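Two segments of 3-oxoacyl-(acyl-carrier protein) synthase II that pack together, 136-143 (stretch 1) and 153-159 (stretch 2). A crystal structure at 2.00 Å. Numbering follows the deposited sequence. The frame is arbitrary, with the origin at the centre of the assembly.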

# COMPACT_ATOMS: atom_id res chain seq x y z
N ILE A 136 -2.46 -8.51 8.17
CA ILE A 136 -2.58 -7.48 7.14
C ILE A 136 -1.55 -6.35 7.21
O ILE A 136 -1.17 -5.88 8.28
CB ILE A 136 -4.02 -6.89 7.09
CG1 ILE A 136 -4.42 -6.27 8.43
CG2 ILE A 136 -5.01 -8.01 6.75
CD1 ILE A 136 -5.81 -5.65 8.40
N ALA A 137 -1.11 -5.93 6.03
CA ALA A 137 -0.07 -4.90 5.86
C ALA A 137 -0.21 -3.58 6.59
O ALA A 137 0.78 -3.02 7.06
CB ALA A 137 0.15 -4.63 4.36
N ASN A 138 -1.43 -3.07 6.68
CA ASN A 138 -1.67 -1.78 7.32
C ASN A 138 -1.54 -1.79 8.84
O ASN A 138 -1.71 -0.74 9.48
CB ASN A 138 -3.07 -1.28 6.95
CG ASN A 138 -4.17 -2.24 7.40
OD1 ASN A 138 -4.90 -1.96 8.35
ND2 ASN A 138 -4.28 -3.37 6.72
N MET A 139 -1.23 -2.94 9.43
CA MET A 139 -1.12 -2.99 10.89
C MET A 139 0.17 -2.43 11.48
O MET A 139 0.24 -2.20 12.68
CB MET A 139 -1.36 -4.41 11.39
CG MET A 139 -2.78 -4.90 11.16
SD MET A 139 -4.02 -3.71 11.69
CE MET A 139 -3.96 -3.90 13.45
N ALA A 140 1.18 -2.20 10.65
CA ALA A 140 2.41 -1.61 11.15
C ALA A 140 2.11 -0.12 11.39
O ALA A 140 2.41 0.43 12.44
CB ALA A 140 3.53 -1.77 10.14
N SER A 141 1.52 0.53 10.39
CA SER A 141 1.16 1.93 10.52
C SER A 141 0.14 2.10 11.65
O SER A 141 0.31 2.94 12.54
CB SER A 141 0.56 2.45 9.22
OG SER A 141 1.57 2.65 8.24
N ALA A 142 -0.91 1.28 11.62
CA ALA A 142 -1.97 1.32 12.62
C ALA A 142 -1.45 1.17 14.05
O ALA A 142 -1.86 1.92 14.94
CB ALA A 142 -3.00 0.24 12.33
N HIS A 143 -0.58 0.20 14.27
CA HIS A 143 -0.06 -0.00 15.61
C HIS A 143 0.80 1.15 16.10
O HIS A 143 0.80 1.46 17.28
CB HIS A 143 0.72 -1.32 15.69
CG HIS A 143 -0.15 -2.48 16.06
ND1 HIS A 143 -0.74 -2.61 17.30
CD2 HIS A 143 -0.59 -3.54 15.33
CE1 HIS A 143 -1.50 -3.68 17.32
NE2 HIS A 143 -1.43 -4.26 16.13
N PRO A 153 -2.97 11.42 9.03
CA PRO A 153 -3.15 10.33 8.06
C PRO A 153 -2.30 9.09 8.37
O PRO A 153 -1.12 9.21 8.70
CB PRO A 153 -2.75 10.99 6.75
CG PRO A 153 -3.26 12.39 6.92
CD PRO A 153 -2.83 12.72 8.35
N SER A 154 -2.91 7.92 8.28
CA SER A 154 -2.24 6.65 8.56
C SER A 154 -2.42 5.74 7.34
O SER A 154 -3.46 5.10 7.18
CB SER A 154 -2.86 5.99 9.80
OG SER A 154 -2.10 4.87 10.23
N SER A 155 -1.40 5.68 6.48
CA SER A 155 -1.50 4.86 5.28
C SER A 155 -0.41 3.80 5.16
O SER A 155 0.55 3.76 5.94
CB SER A 155 -1.50 5.75 4.03
OG SER A 155 -2.01 5.03 2.91
N THR A 156 -0.58 2.93 4.17
CA THR A 156 0.34 1.83 3.93
C THR A 156 0.49 1.52 2.45
O THR A 156 -0.49 1.33 1.74
CB THR A 156 -0.17 0.54 4.63
OG1 THR A 156 -0.24 0.75 6.05
CG2 THR A 156 0.76 -0.62 4.32
N VAL A 157 1.74 1.45 1.98
CA VAL A 157 2.01 1.10 0.59
C VAL A 157 2.71 -0.26 0.57
O VAL A 157 3.50 -0.58 1.46
CB VAL A 157 2.91 2.16 -0.10
CG1 VAL A 157 2.20 3.50 -0.17
CG2 VAL A 157 4.23 2.29 0.65
N VAL A 158 2.38 -1.05 -0.44
CA VAL A 158 2.95 -2.37 -0.63
C VAL A 158 3.37 -2.47 -2.09
O VAL A 158 2.54 -2.68 -2.97
CB VAL A 158 1.91 -3.49 -0.32
CG1 VAL A 158 2.51 -4.87 -0.59
CG2 VAL A 158 1.45 -3.38 1.14
N THR A 159 4.66 -2.26 -2.33
CA THR A 159 5.20 -2.33 -3.68
C THR A 159 6.51 -3.13 -3.70
O THR A 159 7.51 -2.73 -4.29
CB THR A 159 5.43 -0.91 -4.26
OG1 THR A 159 6.12 -0.10 -3.31
CG2 THR A 159 4.08 -0.26 -4.59
O HOH W 1 1.51 -0.64 7.61

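A single water does much of the bonding between these two segments. Water 1 donates to Ala 137 O at 2.5 Å, a short contact, and accepts from Ser 141 N at 3.0 Å and from Thr 156 OG1 at 2.7 Å. Ala 137 O and Ser 141 N are an i to i+4 pair, the usual helical partners, but stand 4.9 Å apart. The water sits between them and bonds to both, and Thr 156 OG1 of the second segment donates to it.

The first segment opens with a type I beta turn from Ile 136 to Met 139, with Met 139 N bonded to Ile 136 O at 3.2 Å. The helix begins at Met 139, the last residue of the turn. Ala 142 N bonds to Asn 138 O and His 143 N to Met 139 O, both at 3.0 Å. The second segment is extended but forms no regular strand. Its side chains alternate: Ser 154, Thr 156 and Val 158 point toward the turn and helix, while Ser 155 and Val 157 point away.

One direct hydrogen bond crosses the contact. Ser 141 OG donates to Ser 155 O at 2.8 Å. Ser 155 thus takes part through its backbone, although its CA-to-CB bond points away.

Thr 156 sits at the centre of the bonding. Thr 156 OG1 lies 3.2 Å from Asn 138 CA. The backbones are close here: Asn 138 CA and Thr 156 CA are 5.3 Å apart. Thr 156 CG2, a methyl, packs 3.6 Å from Ala 137 O.

Beyond it the contact turns apolar. Ala 137 CB meets Val 158 CG2 at 3.7 Å. Toward the other end, Ser 154 OG lies 3.7 Å from Ser 141 CB, a packing contact; that hydroxyl is hydrogen-bonded elsewhere in the structure.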